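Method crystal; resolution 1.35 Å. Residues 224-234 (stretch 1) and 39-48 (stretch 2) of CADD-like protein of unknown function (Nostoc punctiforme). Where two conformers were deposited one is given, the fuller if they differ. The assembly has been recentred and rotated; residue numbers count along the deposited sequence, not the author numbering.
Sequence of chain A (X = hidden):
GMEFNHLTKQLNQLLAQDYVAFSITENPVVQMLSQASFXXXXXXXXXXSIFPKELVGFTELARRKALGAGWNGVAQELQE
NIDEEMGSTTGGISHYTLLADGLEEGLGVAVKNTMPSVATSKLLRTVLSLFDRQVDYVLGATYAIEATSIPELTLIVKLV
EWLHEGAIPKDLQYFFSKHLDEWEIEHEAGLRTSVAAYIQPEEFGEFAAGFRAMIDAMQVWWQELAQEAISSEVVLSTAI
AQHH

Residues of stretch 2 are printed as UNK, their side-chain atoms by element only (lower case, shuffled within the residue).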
ATOM      1  N   GLU A 224      -5.459  -9.781  -9.569  1.00 12.98           N
ATOM      2  CA  GLU A 224      -6.672  -9.498 -10.314  1.00 14.14           C
ATOM      3  C   GLU A 224      -6.485  -8.316 -11.235  1.00 13.84           C
ATOM      4  O   GLU A 224      -7.044  -8.289 -12.353  1.00 15.10           O
ATOM      5  CB  GLU A 224      -7.838  -9.233  -9.351  1.00 15.20           C
ATOM      6  CG  GLU A 224      -8.274 -10.456  -8.617  1.00 16.05           C
ATOM      7  CD  GLU A 224      -9.212 -10.181  -7.454  1.00 17.83           C
ATOM      8  OE1 GLU A 224      -9.419  -9.010  -7.136  1.00 21.97           O
ATOM      9  OE2 GLU A 224      -9.714 -11.154  -6.894  1.00 24.59           O
ATOM     10  N   LEU A 225      -5.712  -7.343 -10.788  0.50 13.13           N
ATOM     11  CA  LEU A 225      -5.432  -6.162 -11.591  0.50 13.73           C
ATOM     12  C   LEU A 225      -4.542  -6.479 -12.807  0.50 14.43           C
ATOM     13  O   LEU A 225      -4.654  -5.843 -13.860  0.50 15.00           O
ATOM     14  CB  LEU A 225      -4.804  -5.109 -10.695  0.50 13.73           C
ATOM     15  CG  LEU A 225      -4.512  -3.763 -11.315  0.50 13.83           C
ATOM     16  CD1 LEU A 225      -5.798  -3.075 -11.718  0.50 14.44           C
ATOM     17  CD2 LEU A 225      -3.769  -2.897 -10.329  0.50 14.09           C
ATOM     18  N   ALA A 226      -3.639  -7.441 -12.662  1.00 13.58           N
ATOM     19  CA  ALA A 226      -2.877  -7.928 -13.814  1.00 13.95           C
ATOM     20  C   ALA A 226      -3.794  -8.577 -14.871  1.00 14.80           C
ATOM     21  O   ALA A 226      -3.633  -8.340 -16.074  1.00 16.57           O
ATOM     22  CB  ALA A 226      -1.788  -8.912 -13.363  1.00 15.47           C
ATOM     23  N   GLN A 227      -4.760  -9.375 -14.427  1.00 14.62           N
ATOM     24  CA  GLN A 227      -5.731  -9.983 -15.330  1.00 14.78           C
ATOM     25  C   GLN A 227      -6.638  -8.943 -15.980  1.00 15.42           C
ATOM     26  O   GLN A 227      -6.889  -9.005 -17.185  1.00 16.60           O
ATOM     27  CB  GLN A 227      -6.537 -11.062 -14.607  1.00 16.47           C
ATOM     28  CG  GLN A 227      -7.635 -11.710 -15.452  1.00 19.26           C
ATOM     29  CD  GLN A 227      -7.120 -12.305 -16.745  1.00 28.33           C
ATOM     30  OE1 GLN A 227      -7.801 -12.259 -17.776  1.00 32.95           O
ATOM     31  NE2 GLN A 227      -5.909 -12.853 -16.707  1.00 28.22           N
ATOM     32  N   GLU A 228      -7.133  -7.979 -15.209  1.00 14.64           N
ATOM     33  CA  GLU A 228      -7.934  -6.917 -15.803  1.00 15.82           C
ATOM     34  C   GLU A 228      -7.157  -6.212 -16.903  1.00 15.92           C
ATOM     35  O   GLU A 228      -7.690  -5.956 -17.988  1.00 18.04           O
ATOM     36  CB  GLU A 228      -8.371  -5.893 -14.746  1.00 14.58           C
ATOM     37  CG  GLU A 228      -9.428  -6.389 -13.836  1.00 14.37           C
ATOM     38  CD  GLU A 228      -9.855  -5.368 -12.786  1.00 15.89           C
ATOM     39  OE1 GLU A 228      -9.140  -4.359 -12.570  1.00 16.65           O
ATOM     40  OE2 GLU A 228     -10.899  -5.632 -12.167  1.00 15.55           O
ATOM     41  N   ALA A 229      -5.891  -5.902 -16.619  1.00 14.92           N
ATOM     42  CA  ALA A 229      -5.076  -5.135 -17.548  1.00 17.05           C
ATOM     43  C   ALA A 229      -4.908  -5.909 -18.845  1.00 19.35           C
ATOM     44  O   ALA A 229      -5.138  -5.368 -19.931  1.00 20.74           O
ATOM     45  CB  ALA A 229      -3.742  -4.800 -16.940  1.00 17.08           C
ATOM     46  N   ILE A 230      -4.529  -7.177 -18.737  1.00 18.13           N
ATOM     47  CA  ILE A 230      -4.218  -7.957 -19.953  1.00 20.45           C
ATOM     48  C   ILE A 230      -5.472  -8.328 -20.759  1.00 21.99           C
ATOM     49  O   ILE A 230      -5.399  -8.537 -21.988  1.00 25.79           O
ATOM     50  CB  ILE A 230      -3.398  -9.210 -19.583  1.00 20.59           C
ATOM     51  CG1 ILE A 230      -2.524  -9.657 -20.776  1.00 24.73           C
ATOM     52  CG2 ILE A 230      -4.286 -10.344 -19.098  1.00 25.03           C
ATOM     53  CD1 ILE A 230      -1.392  -8.681 -21.062  1.00 25.23           C
ATOM     54  N   SER A 231      -6.618  -8.392 -20.084  0.50 22.11           N
ATOM     55  CA  SER A 231      -7.889  -8.792 -20.709  0.50 23.17           C
ATOM     56  C   SER A 231      -8.430  -7.787 -21.722  0.50 23.31           C
ATOM     57  O   SER A 231      -9.344  -8.110 -22.477  0.50 24.26           O
ATOM     58  CB  SER A 231      -8.969  -9.028 -19.645  0.50 23.70           C
ATOM     59  OG  SER A 231      -9.522  -7.813 -19.173  0.50 19.99           O
ATOM     60  N   SER A 232      -7.899  -6.572 -21.732  1.00 23.09           N
ATOM     61  CA  SER A 232      -8.366  -5.545 -22.680  1.00 25.21           C
ATOM     62  C   SER A 232      -8.148  -5.924 -24.164  1.00 25.38           C
ATOM     63  O   SER A 232      -8.768  -5.350 -25.055  1.00 29.61           O
ATOM     64  CB  SER A 232      -7.670  -4.221 -22.388  1.00 26.42           C
ATOM     65  OG  SER A 232      -6.310  -4.297 -22.774  1.00 24.64           O
ATOM     66  N   GLU A 233      -7.266  -6.876 -24.443  1.00 26.78           N
ATOM     67  CA  GLU A 233      -7.016  -7.288 -25.832  1.00 25.79           C
ATOM     68  C   GLU A 233      -7.542  -8.687 -26.121  1.00 28.58           C
ATOM     69  O   GLU A 233      -7.298  -9.242 -27.201  1.00 30.85           O
ATOM     70  CB  GLU A 233      -5.515  -7.212 -26.114  1.00 26.24           C
ATOM     71  CG  GLU A 233      -4.936  -5.803 -26.128  1.00 29.53           C
ATOM     72  CD  GLU A 233      -5.518  -4.889 -27.205  1.00 33.32           C
ATOM     73  OE1 GLU A 233      -6.296  -5.351 -28.057  1.00 36.54           O
ATOM     74  OE2 GLU A 233      -5.180  -3.687 -27.193  1.00 39.16           O
ATOM     75  N   VAL A 234      -8.277  -9.271 -25.175  1.00 29.22           N
ATOM     76  CA  VAL A 234      -8.839 -10.592 -25.384  1.00 29.88           C
ATOM     77  C   VAL A 234     -10.024 -10.508 -26.342  1.00 31.85           C
ATOM     78  O   VAL A 234     -10.855  -9.599 -26.239  1.00 31.73           O
ATOM     79  CB  VAL A 234      -9.258 -11.250 -24.059  1.00 28.39           C
ATOM     80  CG1 VAL A 234     -10.113 -12.507 -24.313  1.00 27.02           C
ATOM     81  CG2 VAL A 234      -8.010 -11.603 -23.244  1.00 28.97           C
ATOM     82  N   UNK A  39      -0.654   1.147 -22.731  1.00 17.00           N
ATOM     83  CA  UNK A  39      -2.021   1.415 -22.221  1.00 16.90           C
ATOM     84  C   UNK A  39      -2.361   0.493 -21.058  1.00 17.37           C
ATOM     85  O   UNK A  39      -3.039   0.895 -20.107  1.00 18.12           O
ATOM     86  c   UNK A  39      -3.067   1.260 -23.330  1.00 18.23           C
ATOM     87  N   UNK A  40      -1.942  -0.760 -21.154  1.00 16.45           N
ATOM     88  CA  UNK A  40      -2.268  -1.734 -20.115  1.00 15.87           C
ATOM     89  C   UNK A  40      -1.558  -1.452 -18.801  1.00 15.63           C
ATOM     90  O   UNK A  40      -2.156  -1.577 -17.730  1.00 15.57           O
ATOM     91  c   UNK A  40      -2.982  -3.590 -21.672  1.00 18.52           C
ATOM     92  c   UNK A  40      -1.991  -3.161 -20.619  1.00 16.97           C
ATOM     93  o   UNK A  40      -1.397  -5.108 -22.618  1.00 20.64           O
ATOM     94  n   UNK A  40      -3.575  -5.632 -22.833  1.00 19.70           N
ATOM     95  c   UNK A  40      -2.586  -4.847 -22.420  1.00 18.74           C
ATOM     96  N   UNK A  41      -0.289  -1.063 -18.854  1.00 14.43           N
ATOM     97  CA  UNK A  41       0.460  -0.728 -17.640  1.00 15.48           C
ATOM     98  C   UNK A  41       0.011   0.645 -17.096  1.00 15.05           C
ATOM     99  O   UNK A  41      -0.040   0.856 -15.889  1.00 16.19           O
ATOM    100  c   UNK A  41       2.335  -2.265 -18.296  1.00 15.75           C
ATOM    101  c   UNK A  41       2.762  -0.482 -16.574  1.00 16.72           C
ATOM    102  c   UNK A  41       1.780  -3.399 -17.412  1.00 16.67           C
ATOM    103  c   UNK A  41       1.987  -0.841 -17.841  1.00 15.82           C
ATOM    104  N   UNK A  42      -0.370   1.561 -17.982  1.00 15.52           N
ATOM    105  CA  UNK A  42      -0.962   2.820 -17.528  1.00 16.81           C
ATOM    106  C   UNK A  42      -2.249   2.558 -16.744  1.00 15.57           C
ATOM    107  O   UNK A  42      -2.496   3.218 -15.726  1.00 16.97           O
ATOM    108  c   UNK A  42      -1.227   3.749 -18.728  1.00 17.68           C
ATOM    109  N   UNK A  43      -3.059   1.607 -17.204  1.00 15.28           N
ATOM    110  CA  UNK A  43      -4.273   1.195 -16.493  1.00 15.42           C
ATOM    111  C   UNK A  43      -3.936   0.693 -15.105  1.00 14.96           C
ATOM    112  O   UNK A  43      -4.612   1.049 -14.127  1.00 15.21           O
ATOM    113  c   UNK A  43      -7.391  -0.018 -16.449  1.00 19.59           C
ATOM    114  c   UNK A  43      -5.023   0.115 -17.272  1.00 16.70           C
ATOM    115  o   UNK A  43      -9.170  -2.386 -14.321  1.00 21.42           O
ATOM    116  c   UNK A  43      -5.875  -1.726 -15.794  1.00 17.46           C
ATOM    117  c   UNK A  43      -8.143  -1.803 -15.039  1.00 18.50           C
ATOM    118  c   UNK A  43      -6.117  -0.566 -16.514  1.00 15.94           C
ATOM    119  c   UNK A  43      -6.878  -2.347 -15.081  1.00 19.15           C
ATOM    120  c   UNK A  43      -8.405  -0.634 -15.719  1.00 20.62           C
ATOM    121  N   UNK A  44      -2.913  -0.146 -14.995  1.00 14.77           N
ATOM    122  CA  UNK A  44      -2.498  -0.616 -13.687  1.00 13.82           C
ATOM    123  C   UNK A  44      -2.149   0.575 -12.764  1.00 14.08           C
ATOM    124  O   UNK A  44      -2.539   0.596 -11.600  1.00 14.05           O
ATOM    125  c   UNK A  44      -1.286  -1.592 -13.788  1.00 13.94           C
ATOM    126  c   UNK A  44      -1.700  -2.883 -14.507  1.00 15.09           C
ATOM    127  c   UNK A  44      -0.668  -1.861 -12.401  1.00 15.11           C
ATOM    128  N   UNK A  45      -1.406   1.553 -13.275  1.00 14.27           N
ATOM    129  CA  UNK A  45      -1.002   2.694 -12.476  1.00 14.15           C
ATOM    130  C   UNK A  45      -2.174   3.586 -12.082  1.00 15.23           C
ATOM    131  O   UNK A  45      -2.201   4.108 -10.970  1.00 15.70           O
ATOM    132  c   UNK A  45       0.071   3.518 -13.198  1.00 16.56           C
ATOM    133 se   UNK A  45       2.057   2.307 -11.409  0.75 20.43          SE
ATOM    134  c   UNK A  45       1.473   2.860 -13.188  1.00 18.77           C
ATOM    135  c   UNK A  45       1.810   4.019 -10.640  1.00 17.93           C
ATOM    136  N   UNK A  46      -3.151   3.719 -12.959  1.00 14.97           N
ATOM    137  CA  UNK A  46      -4.359   4.455 -12.614  1.00 16.27           C
ATOM    138  C   UNK A  46      -5.077   3.788 -11.450  1.00 14.58           C
ATOM    139  O   UNK A  46      -5.488   4.443 -10.491  1.00 15.24           O
ATOM    140  c   UNK A  46      -5.773   5.245 -16.142  1.00 21.87           C
ATOM    141  o   UNK A  46      -6.308   4.175 -16.427  1.00 25.28           O
ATOM    142  n   UNK A  46      -5.980   6.363 -16.844  1.00 27.37           N
ATOM    143  c   UNK A  46      -4.859   5.377 -14.945  1.00 18.64           C
ATOM    144  c   UNK A  46      -5.313   4.505 -13.787  1.00 16.65           C
ATOM    145  N   UNK A  47      -5.266   2.483 -11.544  1.00 13.48           N
ATOM    146  CA  UNK A  47      -5.902   1.747 -10.442  1.00 12.07           C
ATOM    147  C   UNK A  47      -5.073   1.755  -9.177  1.00 12.19           C
ATOM    148  O   UNK A  47      -5.609   1.948  -8.071  1.00 13.39           O
ATOM    149  c   UNK A  47      -7.304   0.272 -11.900  1.00 13.67           C
ATOM    150  c   UNK A  47      -6.220   0.314 -10.865  1.00 13.18           C
ATOM    151  o   UNK A  47      -9.081   0.436 -10.280  1.00 13.79           O
ATOM    152  n   UNK A  47      -9.306   1.668 -12.157  1.00 15.52           N
ATOM    153  c   UNK A  47      -8.648   0.796 -11.371  1.00 13.09           C
ATOM    154  N   UNK A  48      -3.771   1.543  -9.321  1.00 12.48           N
ATOM    155  CA  UNK A  48      -2.896   1.557  -8.164  1.00 12.81           C
ATOM    156  C   UNK A  48      -3.050   2.860  -7.385  1.00 12.88           C
ATOM    157  O   UNK A  48      -3.102   2.852  -6.160  1.00 13.81           O
ATOM    158  c   UNK A  48       0.009   2.924  -7.251  1.00 16.80           C
ATOM    159  c   UNK A  48       0.769   3.255  -6.170  1.00 18.94           C
ATOM    160  c   UNK A  48      -0.553   1.659  -7.387  1.00 14.37           C
ATOM    161  c   UNK A  48       0.919   2.369  -5.156  1.00 17.81           C
ATOM    162  c   UNK A  48      -1.430   1.348  -8.541  1.00 13.59           C
ATOM    163  o   UNK A  48       1.678   2.751  -4.063  1.00 23.65           O
ATOM    164  c   UNK A  48      -0.402   0.756  -6.341  1.00 16.08           C
ATOM    165  c   UNK A  48       0.352   1.112  -5.219  1.00 16.94           C
TER

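Position 39 carries one side-chain carbon; its CB comes no nearer than 6.5 Å, to Ser232 OG. A lone CB means alanine, Ala39, a compact helix former that takes no part in the contact.

Position 40 has three carbons in a row, the third bearing one oxygen and one nitrogen; the nitrogen meets the Ser232 hydroxyl and a carbon lies on the Ala229 carbonyl. This is Gln40. Its CB points toward stretch 1, and its CA lies 5.1 Å from the CA of Ala229, the closest CA-CA pair across the stretches. The amide suits a place beside Ser232: Gln40 NE2 donates a hydrogen bond to Ser232 OG at 3.0 Å, while Gln40 CG packs 3.3 Å from Ala229 O.

Position 41 shows four carbons, forked at the first, with one arm two carbons long: Ile41, a bulky apolar residue suited to burial. Its CB points away, though the side chain's end comes nearer, without making contact.

Position 42 again has a single carbon, out of reach of stretch 1; it is Ala42, buried, where a small side chain occupies little room.

Position 43 has one carbon leading to a six-carbon ring that bears an oxygen. The ring carbons lie against Leu225 and Ala229, the oxygen against the Glu228 carboxylate; hence Tyr43, whose length serves two purposes. Tyr43 CE2 is 3.6 Å from Leu225 CD1 and Tyr43 CD2 3.9 Å from Ala229 CB, while Tyr43 OH donates to Glu228 OE1 at 2.6 Å, a short bond at the ring's edge.

Position 44 holds three carbons, one carrying two others, which touch Leu225 and Ala229. In Val44 the two methyls suit these neighbours, Val44 CG1 3.9 Å from Leu225 CD2 and Val44 CG2 3.7 Å from Ala229 CB.

Position 45 is an unbranched chain of two carbons, selenium and a carbon: Met45, as selenomethionine. Its flexible chain suits a buried site without contact here.

Position 46 has three carbons ending in an oxygen and a nitrogen, out of reach of stretch 1. In Gln46, NE2 is hydrogen-bonded elsewhere in the structure.

Position 47 has the same composition, its CB 3.5 Å from Leu225 CD1. This is Gln47, whose buried amide is hydrogen-bonded elsewhere.

Position 48, one carbon and a ring of six bearing an oxygen, makes no contact with stretch 1. In Tyr48, OH is hydrogen-bonded elsewhere.

The helices run roughly antiparallel, at 140°. Small Ala229 sits beside Gln40, and Leu225 meets Tyr43, Val44 and Gln47. Two directional bonds, to Glu228 and Ser232, supplement this apolar packing.

Stretch 2 (39-48) AQIAYVMQQY
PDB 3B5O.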